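Local coordinates for PF04016 domain protein (Desulfitobacterium hafniense, PDB 3L5O) that is of unknown function but combines enolase-like and Rossmann-like folds around a putative active site, with a possible role in heavy-metal chelation, at residues D243-R246 and A247-V251; A99-N102 and A103-N107; L40-T44 and T45-I49; V86-N90 and Y91-S95. One frame throughout, in Å; residues are numbered along the deposited sequence. Where two conformers were deposited one is given.

Contact 1. Residues D243-R246 and A247-V251; sequences DNAR and AFRIV
The guanidinium of Arg249 lies flat against the first turn of its own helix, where Ala245 C and Arg246 CA lie over the rim of one face. NH1 also touches the methyl of Ala245, while NH2 sits 3.5 Å from Arg246 CB. A bend at chi3 (-75°) folds the chain back toward the helix start and so lays the group there. The other flat group, the ring of Phe248, receives Asn244 O at its edge, in plane, 3.5 Å from CD1. Arg246 runs extended, crossing Arg249 at about a right angle, and Ile250 CD1 comes to the edge of the Arg246 guanidinium, 4.0 Å from Arg246 NE. Helix 244-251 begins here, with Asp243 as its N-cap, whose OD1 takes a weak bond from Arg246 N at 3.3 Å. The same oxygen is 4.4 Å from Arg249 NH2, but well out of the guanidinium plane, so charge alone links the two; the salt bridge of Arg249 is made through NE to Glu255. Regular i to i+4 bonds start with Ala247 N to Asp243 O at 2.9 Å. Toward the protein, Phe248 packs on Val41 and Val48 of the neighbouring antiparallel sheet, and Asn244 ND2 bonds to Asn53 O.

Contact 2. Residues A99-N102 and A103-N107; sequences AAIN and AYYNN
Asn102 and Asn106, one helical turn apart, lie side by side and point the same way, their amide planes only 14° apart. Asn106 ND2 rests 3.7 Å from both CB and CG of Asn102, a packing contact between the two side chains. Their backbones are joined as well: Asn106 N donates to Asn102 O at 2.9 Å. The next pair along is Ile101 and Tyr105, where the methyl CG2 of Ile101 meets ring atom CD2 at 3.7 Å. Ile101 CG1 lies beside the backbone N (chi1 -72°), which leaves CG2 anti to N and facing the ring, and Ile101 O approaches the ring edge 3.2 Å from CD2. Tyr105 OH bonds to Met27 O. These residues close helix 91-105, and Asn106 is the first to leave helical angles. Farther out, Asn102 ND2 donates to Leu57 O and Gly221 O, while Asn106 holds Leu224 N through OD1 and Thr222 O through ND2. With an alanine at Asn106, the N-H of Leu224 and the carbonyl of Thr222 would probably lose their mates and Asn102 its amide neighbour. Both ND2 groups and Asn106 OD1 thus spend their polarity on main-chain groups, tying this buried helix end to strand 54-59 and the loop at Gly221-Leu224.

Contact 3. Residues L40-T44 and T45-I49; sequences LVCGT and THSVI
A beta hairpin joins strand 39-42 to strand 46-51, the first two strands of the three-stranded antiparallel sheet, and Val41 and Val48 pair across it. Their two bonds, Val41 N to Val48 O at 2.9 Å and Val48 N to Val41 O at 2.8 Å, make this the hydrogen-bonded pair. The short strand axes run 4.8 Å apart at 176°. Near the turn, Gly43 N donates to His46 O at 2.7 Å, with Thr44 and Thr45 at the bend. The pairs that flank the valines, Leu40 with Ile49 and Cys42 with Ser47, are non-hydrogen-bonded, and Leu40 CA makes a CA-H...O contact with Val48 O.

On the face bearing the valines, CG1 of Val48 comes 3.9 Å from Val41 CB. It sits between the backbone N and the carbonyl carbon (chi1 65°), a placement that brings it alongside the facing strand. Phe248 and Val251 of helix 244-251 cover this face. The other face carries Leu40, Cys42, Ser47 and Ile49 and turns toward helix 91-105, with Ala99 and Ala100 against Ile49. Ser47 OG probably bonds there to Ser95 OG. At the far end of the pairing, the side chains of Leu40 and Ile49 meet obliquely, and Leu40 CD1 presses on Ile49 CG1 at 3.4 Å, tighter than ordinary van der Waals contact.

Contact 4. Residues V86-N90 and Y91-S95; sequences VKSWN and YVEAS
Ser88 points its CB at the helix that follows, and the extended chain of Glu93 passes alongside it, with Glu93 CG and CD each 3.5 Å from that CB. Glu93 CG is set anti to the backbone N (chi1 174°), which directs the chain back along the loop. Ser88 OG lies 3.4 Å from Glu93 CD and accepts from Asn90 N at 2.9 Å, an ST turn that fixes the serine hydroxyl just ahead of the helix. Asn90 is the N-cap of helix 91-105. Its OD1 takes the bond of Glu93 N at 3.3 Å, the donor standing 44° above the amide carbonyl plane, and a weak one from Val92 N. The backbone of Asn90 serves too, its O receiving Ala94 N at 3.0 Å.

The aromatic pair is looser: Trp89 and Tyr91 meet at a slant, Trp89 CE3 lying 4.1 Å from Tyr91 CE1, and Ser88 O approaches the edge of the tyrosine ring. Trp89 also makes a cation-pi contact with Lys200, whose NZ bonds to Val86 O and Ser88 O. The Ala94 methyl touches both carbonyl oxygens, at 3.6 Å each. Replacing Glu93 with an alanine would probably open a gap beside Ser88, leaving its CB and hydroxyl without the acidic chain that packs on them. The entry to the helix is thus held by the Asn90 side chain, which caps the N-H of Glu93 and more weakly that of Val92, and by a lysine on the loop carbonyls.

How the contacts relate
Contact 3 is the middle layer: its hairpin has contact 1 packed on the valine face, where Val251 CG1 is 3.7 Å from Val48 CG1, and helix 91-105 on the other. That helix starts in contact 4 and ends in contact 2, whose centres lie 16 Å apart. Contact 4 reaches the hairpin through Ser95 OG, 3.0 Å from Ser47 OG in the conformer given, and contact 2 through Ala99 CB, 3.8 Å from Ile49 CG1. Contacts 1 and 4 are farthest apart, about 22 Å between centres, without touching. A bound imidazole, probably from the crystallisation liquor, lies about 4 Å from the Tyr91 side chain in contact 4; such molecules often mark pockets.

Contact 1. Residues D243-R246 and A247-V251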
loop_
_atom_site.group_PDB
_atom_site.type_symbol
_atom_site.label_atom_id
_atom_site.label_comp_id
_atom_site.label_asym_id
_atom_site.label_seq_id
_atom_site.Cartn_x
_atom_site.Cartn_y
_atom_site.Cartn_z
ATOM N N ASP A 243 16.530 2.585 6.744
ATOM C CA ASP A 243 17.680 3.193 6.089
ATOM C C ASP A 243 17.129 4.145 5.021
ATOM O O ASP A 243 16.889 3.738 3.881
ATOM C CB ASP A 243 18.544 2.091 5.470
ATOM C CG ASP A 243 19.974 2.526 5.224
ATOM O OD1 ASP A 243 20.232 3.724 4.956
ATOM O OD2 ASP A 243 20.918 1.713 5.277
ATOM N N ASN A 244 16.905 5.401 5.425
ATOM C CA ASN A 244 16.365 6.451 4.562
ATOM C C ASN A 244 17.206 6.672 3.311
ATOM O O ASN A 244 16.695 6.594 2.202
ATOM C CB ASN A 244 16.252 7.784 5.329
ATOM C CG ASN A 244 15.129 7.787 6.379
ATOM O OD1 ASN A 244 14.443 6.769 6.601
ATOM N ND2 ASN A 244 14.934 8.949 7.026
ATOM N N ALA A 245 18.494 6.938 3.505
ATOM C CA ALA A 245 19.424 7.163 2.397
ATOM C C ALA A 245 19.399 5.988 1.411
ATOM O O ALA A 245 19.366 6.183 0.195
ATOM C CB ALA A 245 20.853 7.408 2.933
ATOM N N ARG A 246 19.339 4.773 1.947
ATOM C CA ARG A 246 19.383 3.574 1.129
ATOM C C ARG A 246 18.111 3.356 0.345
ATOM O O ARG A 246 18.164 2.971 -0.813
ATOM C CB ARG A 246 19.670 2.342 1.982
ATOM C CG ARG A 246 19.858 1.101 1.150
ATOM C CD ARG A 246 20.240 -0.136 1.916
ATOM N NE ARG A 246 20.366 -1.271 1.004
ATOM C CZ ARG A 246 21.087 -2.353 1.245
ATOM N NH1 ARG A 246 21.766 -2.472 2.379
ATOM N NH2 ARG A 246 21.140 -3.323 0.342
ATOM N N ALA A 247 16.966 3.587 0.983
ATOM C CA ALA A 247 15.670 3.514 0.319
ATOM C C ALA A 247 15.639 4.368 -0.950
ATOM O O ALA A 247 15.106 3.950 -1.957
ATOM C CB ALA A 247 14.570 3.952 1.279
ATOM N N PHE A 248 16.208 5.560 -0.886
ATOM C CA PHE A 248 16.292 6.449 -2.054
ATOM C C PHE A 248 17.244 5.925 -3.126
ATOM O O PHE A 248 16.952 6.027 -4.311
ATOM C CB PHE A 248 16.698 7.859 -1.644
ATOM C CG PHE A 248 15.528 8.744 -1.243
ATOM C CD1 PHE A 248 14.944 8.632 0.021
ATOM C CD2 PHE A 248 15.017 9.682 -2.135
ATOM C CE1 PHE A 248 13.873 9.459 0.394
ATOM C CE2 PHE A 248 13.966 10.503 -1.772
ATOM C CZ PHE A 248 13.381 10.386 -0.499
ATOM N N ARG A 249 18.370 5.358 -2.708
ATOM C CA ARG A 249 19.296 4.741 -3.654
ATOM C C ARG A 249 18.572 3.692 -4.460
ATOM O O ARG A 249 18.638 3.697 -5.676
ATOM C CB ARG A 249 20.516 4.153 -2.939
ATOM C CG ARG A 249 21.369 5.220 -2.245
ATOM C CD ARG A 249 22.789 4.784 -1.882
ATOM N NE ARG A 249 22.844 3.883 -0.723
ATOM C CZ ARG A 249 22.965 4.276 0.552
ATOM N NH1 ARG A 249 23.053 5.566 0.877
ATOM N NH2 ARG A 249 23.005 3.359 1.517
ATOM N N ILE A 250 17.836 2.816 -3.786
ATOM C CA ILE A 250 17.131 1.733 -4.452
ATOM C C ILE A 250 16.068 2.263 -5.421
ATOM O O ILE A 250 16.010 1.828 -6.570
ATOM C CB ILE A 250 16.486 0.770 -3.397
ATOM C CG1 ILE A 250 17.579 0.013 -2.619
ATOM C CG2 ILE A 250 15.520 -0.194 -4.075
ATOM C CD1 ILE A 250 17.128 -0.587 -1.294
ATOM N N VAL A 251 15.225 3.186 -4.955
ATOM C CA VAL A 251 14.108 3.703 -5.765
ATOM C C VAL A 251 14.619 4.425 -7.014
ATOM O O VAL A 251 13.990 4.372 -8.075
ATOM C CB VAL A 251 13.183 4.691 -4.964
ATOM C CG1 VAL A 251 12.080 5.279 -5.870
ATOM C CG2 VAL A 251 12.564 4.004 -3.736
#

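Contact 2. Residues A99-N102 and A103-N107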
loop_
_atom_site.group_PDB
_atom_site.type_symbol
_atom_site.label_atom_id
_atom_site.label_comp_id
_atom_site.label_asym_id
_atom_site.label_seq_id
_atom_site.Cartn_x
_atom_site.Cartn_y
_atom_site.Cartn_z
ATOM N N ALA A 99 3.044 8.117 -1.630
ATOM C CA ALA A 99 4.341 8.310 -0.982
ATOM C C ALA A 99 4.304 9.415 0.118
ATOM O O ALA A 99 4.800 9.213 1.226
ATOM C CB ALA A 99 5.435 8.577 -2.038
ATOM N N ALA A 100 3.626 10.528 -0.158
ATOM C CA ALA A 100 3.473 11.610 0.790
ATOM C C ALA A 100 2.642 11.170 2.001
ATOM O O ALA A 100 3.018 11.423 3.141
ATOM C CB ALA A 100 2.804 12.820 0.117
ATOM N N ILE A 101 1.531 10.487 1.764
ATOM C CA ILE A 101 0.762 9.913 2.880
ATOM C C ILE A 101 1.649 9.047 3.776
ATOM O O ILE A 101 1.614 9.160 5.010
ATOM C CB ILE A 101 -0.437 9.109 2.341
ATOM C CG1 ILE A 101 -1.485 10.069 1.792
ATOM C CG2 ILE A 101 -1.037 8.203 3.425
ATOM C CD1 ILE A 101 -2.540 9.395 0.953
ATOM N N ASN A 102 2.474 8.210 3.151
ATOM C CA ASN A 102 3.240 7.213 3.906
ATOM C C ASN A 102 4.444 7.837 4.603
ATOM O O ASN A 102 4.971 7.266 5.561
ATOM C CB ASN A 102 3.650 6.045 3.003
ATOM C CG ASN A 102 2.466 5.156 2.629
ATOM O OD1 ASN A 102 1.503 5.023 3.376
ATOM N ND2 ASN A 102 2.537 4.563 1.468
ATOM N N ALA A 103 4.864 9.017 4.144
ATOM C CA ALA A 103 5.937 9.775 4.808
ATOM C C ALA A 103 5.476 10.237 6.182
ATOM O O ALA A 103 6.255 10.260 7.085
ATOM C CB ALA A 103 6.359 10.948 3.978
ATOM N N TYR A 104 4.201 10.592 6.342
ATOM C CA TYR A 104 3.670 10.851 7.701
ATOM C C TYR A 104 3.473 9.520 8.467
ATOM O O TYR A 104 4.182 9.274 9.424
ATOM C CB TYR A 104 2.354 11.589 7.674
ATOM C CG TYR A 104 1.760 11.719 9.053
ATOM C CD1 TYR A 104 2.403 12.464 10.041
ATOM C CD2 TYR A 104 0.559 11.121 9.367
ATOM C CE1 TYR A 104 1.861 12.586 11.308
ATOM C CE2 TYR A 104 0.008 11.240 10.626
ATOM C CZ TYR A 104 0.658 11.974 11.582
ATOM O OH TYR A 104 0.069 12.071 12.805
ATOM N N TYR A 105 2.520 8.684 8.040
ATOM C CA TYR A 105 2.093 7.530 8.861
ATOM C C TYR A 105 3.178 6.487 9.163
ATOM O O TYR A 105 3.177 5.843 10.254
ATOM C CB TYR A 105 0.884 6.854 8.234
ATOM C CG TYR A 105 -0.360 7.703 8.219
ATOM C CD1 TYR A 105 -1.148 7.831 9.363
ATOM C CD2 TYR A 105 -0.765 8.372 7.064
ATOM C CE1 TYR A 105 -2.280 8.622 9.370
ATOM C CE2 TYR A 105 -1.909 9.176 7.067
ATOM C CZ TYR A 105 -2.670 9.288 8.224
ATOM O OH TYR A 105 -3.820 10.055 8.268
ATOM N N ASN A 106 4.114 6.346 8.224
ATOM C CA ASN A 106 5.164 5.327 8.309
ATOM C C ASN A 106 6.490 5.891 8.784
ATOM O O ASN A 106 7.530 5.235 8.673
ATOM C CB ASN A 106 5.364 4.566 6.965
ATOM C CG ASN A 106 4.088 3.902 6.453
ATOM O OD1 ASN A 106 3.029 3.999 7.068
ATOM N ND2 ASN A 106 4.188 3.235 5.300
ATOM N N ASN A 107 6.447 7.116 9.305
ATOM C CA ASN A 107 7.526 7.702 10.078
ATOM C C ASN A 107 7.654 6.808 11.318
ATOM O O ASN A 107 6.646 6.490 11.923
ATOM C CB ASN A 107 7.126 9.159 10.458
ATOM C CG ASN A 107 8.151 9.852 11.270
ATOM O OD1 ASN A 107 8.637 9.315 12.250
ATOM N ND2 ASN A 107 8.496 11.068 10.874
#

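Contact 3. Residues L40-T44 and T45-I49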
loop_
_atom_site.group_PDB
_atom_site.type_symbol
_atom_site.label_atom_id
_atom_site.label_comp_id
_atom_site.label_asym_id
_atom_site.label_seq_id
_atom_site.Cartn_x
_atom_site.Cartn_y
_atom_site.Cartn_z
ATOM N N LEU A 40 12.084 14.021 -2.725
ATOM C CA LEU A 40 11.144 13.301 -3.565
ATOM C C LEU A 40 11.852 12.751 -4.801
ATOM O O LEU A 40 12.474 13.501 -5.542
ATOM C CB LEU A 40 9.990 14.215 -3.998
ATOM C CG LEU A 40 9.080 13.724 -5.133
ATOM C CD1 LEU A 40 8.423 12.386 -4.869
ATOM C CD2 LEU A 40 8.011 14.767 -5.376
ATOM N N VAL A 41 11.760 11.438 -4.994
ATOM C CA VAL A 41 12.266 10.792 -6.205
ATOM C C VAL A 41 11.182 9.907 -6.813
ATOM O O VAL A 41 10.479 9.181 -6.104
ATOM C CB VAL A 41 13.533 9.956 -5.933
ATOM C CG1 VAL A 41 13.936 9.168 -7.186
ATOM C CG2 VAL A 41 14.672 10.850 -5.479
ATOM N N CYS A 42 11.074 9.992 -8.139
ATOM C CA CYS A 42 10.131 9.209 -8.923
ATOM C C CYS A 42 10.943 8.208 -9.743
ATOM O O CYS A 42 11.579 8.585 -10.735
ATOM C CB CYS A 42 9.323 10.144 -9.832
ATOM S SG CYS A 42 7.634 9.622 -10.207
ATOM N N GLY A 43 10.936 6.953 -9.311
ATOM C CA GLY A 43 11.642 5.883 -10.006
ATOM C C GLY A 43 10.709 5.105 -10.896
ATOM O O GLY A 43 9.514 5.416 -10.964
ATOM N N THR A 44 11.257 4.083 -11.556
ATOM C CA THR A 44 10.516 3.253 -12.508
ATOM C C THR A 44 9.415 2.411 -11.862
ATOM O O THR A 44 8.348 2.199 -12.468
ATOM C CB THR A 44 11.489 2.297 -13.219
ATOM O OG1 THR A 44 12.431 3.053 -13.985
ATOM C CG2 THR A 44 10.766 1.417 -14.249
ATOM N N THR A 45 9.694 1.917 -10.655
ATOM C CA THR A 45 8.769 1.037 -9.929
ATOM C C THR A 45 8.184 1.629 -8.649
ATOM O O THR A 45 7.178 1.118 -8.144
ATOM C CB THR A 45 9.474 -0.284 -9.588
ATOM O OG1 THR A 45 10.620 -0.028 -8.759
ATOM C CG2 THR A 45 10.053 -0.922 -10.846
ATOM N N HIS A 46 8.806 2.677 -8.102
ATOM C CA HIS A 46 8.224 3.383 -6.966
ATOM C C HIS A 46 8.505 4.871 -7.047
ATOM O O HIS A 46 9.452 5.302 -7.692
ATOM C CB HIS A 46 8.769 2.894 -5.613
ATOM C CG HIS A 46 8.348 1.506 -5.226
ATOM N ND1 HIS A 46 9.189 0.419 -5.352
ATOM C CD2 HIS A 46 7.199 1.035 -4.687
ATOM C CE1 HIS A 46 8.569 -0.662 -4.914
ATOM N NE2 HIS A 46 7.361 -0.315 -4.504
ATOM N N SER A 47 7.648 5.629 -6.369
ATOM C CA SER A 47 7.897 7.006 -5.979
ATOM C C SER A 47 8.210 7.000 -4.481
ATOM O O SER A 47 7.695 6.164 -3.747
ATOM C CB SER A 47 6.664 7.864 -6.255
ATOM O OG SER A 47 6.508 8.100 -7.652
ATOM N N VAL A 48 9.074 7.913 -4.041
ATOM C CA VAL A 48 9.507 7.974 -2.643
ATOM C C VAL A 48 9.603 9.442 -2.158
ATOM O O VAL A 48 10.107 10.324 -2.859
ATOM C CB VAL A 48 10.809 7.148 -2.408
ATOM C CG1 VAL A 48 11.983 7.736 -3.151
ATOM C CG2 VAL A 48 11.122 7.020 -0.921
ATOM N N ILE A 49 9.074 9.686 -0.962
ATOM C CA ILE A 49 9.131 10.984 -0.312
ATOM C C ILE A 49 9.692 10.848 1.096
ATOM O O ILE A 49 9.349 9.935 1.807
ATOM C CB ILE A 49 7.708 11.610 -0.281
ATOM C CG1 ILE A 49 7.274 11.931 -1.713
ATOM C CG2 ILE A 49 7.650 12.825 0.613
ATOM C CD1 ILE A 49 6.057 12.804 -1.831
#

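Contact 4. Residues V86-N90 and Y91-S95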
loop_
_atom_site.group_PDB
_atom_site.type_symbol
_atom_site.label_atom_id
_atom_site.label_comp_id
_atom_site.label_asym_id
_atom_site.label_seq_id
_atom_site.Cartn_x
_atom_site.Cartn_y
_atom_site.Cartn_z
ATOM N N VAL A 86 -2.789 11.873 -4.379
ATOM C CA VAL A 86 -3.252 10.479 -4.325
ATOM C C VAL A 86 -4.578 10.290 -5.067
ATOM O O VAL A 86 -4.866 9.205 -5.571
ATOM C CB VAL A 86 -3.361 9.943 -2.857
ATOM C CG1 VAL A 86 -4.550 10.539 -2.112
ATOM C CG2 VAL A 86 -3.407 8.388 -2.830
ATOM N N LYS A 87 -5.356 11.359 -5.164
ATOM C CA LYS A 87 -6.643 11.302 -5.812
ATOM C C LYS A 87 -6.584 11.497 -7.317
ATOM O O LYS A 87 -7.618 11.384 -8.001
ATOM C CB LYS A 87 -7.558 12.328 -5.201
ATOM C CG LYS A 87 -7.850 12.189 -3.705
ATOM C CD LYS A 87 -8.971 13.207 -3.409
ATOM C CE LYS A 87 -9.410 13.302 -1.970
ATOM N NZ LYS A 87 -9.145 14.675 -1.425
ATOM N N SER A 88 -5.383 11.698 -7.852
ATOM C CA SER A 88 -5.230 11.963 -9.278
ATOM C C SER A 88 -5.566 10.755 -10.135
ATOM O O SER A 88 -5.259 9.610 -9.774
ATOM C CB SER A 88 -3.813 12.409 -9.581
ATOM O OG SER A 88 -3.639 12.539 -10.966
ATOM N N TRP A 89 -6.179 11.004 -11.294
ATOM C CA TRP A 89 -6.438 9.919 -12.263
ATOM C C TRP A 89 -5.243 9.660 -13.153
ATOM O O TRP A 89 -5.282 8.790 -14.001
ATOM C CB TRP A 89 -7.688 10.224 -13.081
ATOM C CG TRP A 89 -8.882 10.160 -12.213
ATOM C CD1 TRP A 89 -9.645 11.206 -11.784
ATOM C CD2 TRP A 89 -9.386 8.993 -11.556
ATOM N NE1 TRP A 89 -10.622 10.752 -10.932
ATOM C CE2 TRP A 89 -10.483 9.394 -10.776
ATOM C CE3 TRP A 89 -9.015 7.637 -11.550
ATOM C CZ2 TRP A 89 -11.231 8.497 -10.020
ATOM C CZ3 TRP A 89 -9.758 6.748 -10.803
ATOM C CH2 TRP A 89 -10.866 7.182 -10.061
ATOM N N ASN A 90 -4.183 10.439 -12.948
ATOM C CA ASN A 90 -2.866 10.161 -13.483
ATOM C C ASN A 90 -2.151 9.336 -12.416
ATOM O O ASN A 90 -1.839 9.824 -11.338
ATOM C CB ASN A 90 -2.138 11.487 -13.772
ATOM C CG ASN A 90 -0.737 11.281 -14.299
ATOM O OD1 ASN A 90 0.038 10.473 -13.773
ATOM N ND2 ASN A 90 -0.409 11.990 -15.345
ATOM N N TYR A 91 -1.903 8.066 -12.717
ATOM C CA TYR A 91 -1.365 7.141 -11.742
ATOM C C TYR A 91 0.085 7.400 -11.267
ATOM O O TYR A 91 0.416 7.051 -10.136
ATOM C CB TYR A 91 -1.612 5.687 -12.211
ATOM C CG TYR A 91 -3.116 5.247 -12.239
ATOM C CD1 TYR A 91 -4.123 5.963 -11.551
ATOM C CD2 TYR A 91 -3.503 4.087 -12.933
ATOM C CE1 TYR A 91 -5.478 5.548 -11.580
ATOM C CE2 TYR A 91 -4.847 3.661 -12.961
ATOM C CZ TYR A 91 -5.826 4.390 -12.284
ATOM O OH TYR A 91 -7.141 3.950 -12.325
ATOM N N VAL A 92 0.930 8.031 -12.069
ATOM C CA VAL A 92 2.258 8.444 -11.565
ATOM C C VAL A 92 2.123 9.548 -10.480
ATOM O O VAL A 92 2.829 9.546 -9.496
ATOM C CB VAL A 92 3.187 8.911 -12.688
ATOM C CG1 VAL A 92 4.484 9.464 -12.123
ATOM C CG2 VAL A 92 3.469 7.770 -13.643
ATOM N N GLU A 93 1.220 10.493 -10.698
ATOM C CA GLU A 93 0.916 11.533 -9.735
ATOM C C GLU A 93 0.310 10.920 -8.468
ATOM O O GLU A 93 0.689 11.274 -7.357
ATOM C CB GLU A 93 -0.018 12.550 -10.379
ATOM C CG GLU A 93 -0.521 13.602 -9.423
ATOM C CD GLU A 93 -1.223 14.757 -10.093
ATOM O OE1 GLU A 93 -1.115 14.885 -11.335
ATOM O OE2 GLU A 93 -1.871 15.557 -9.347
ATOM N N ALA A 94 -0.614 9.980 -8.637
ATOM C CA ALA A 94 -1.256 9.309 -7.499
ATOM C C ALA A 94 -0.250 8.547 -6.660
ATOM O O ALA A 94 -0.336 8.576 -5.445
ATOM C CB ALA A 94 -2.358 8.392 -7.963
ATOM N N SER A 95 0.751 7.955 -7.298
ATOM C CA SER A 95 1.790 7.213 -6.578
ATOM C C SER A 95 2.598 8.148 -5.680
ATOM O O SER A 95 2.928 7.796 -4.577
ATOM C CB SER A 95 2.699 6.414 -7.538
ATOM O OG SER A 95 3.692 7.228 -8.151
#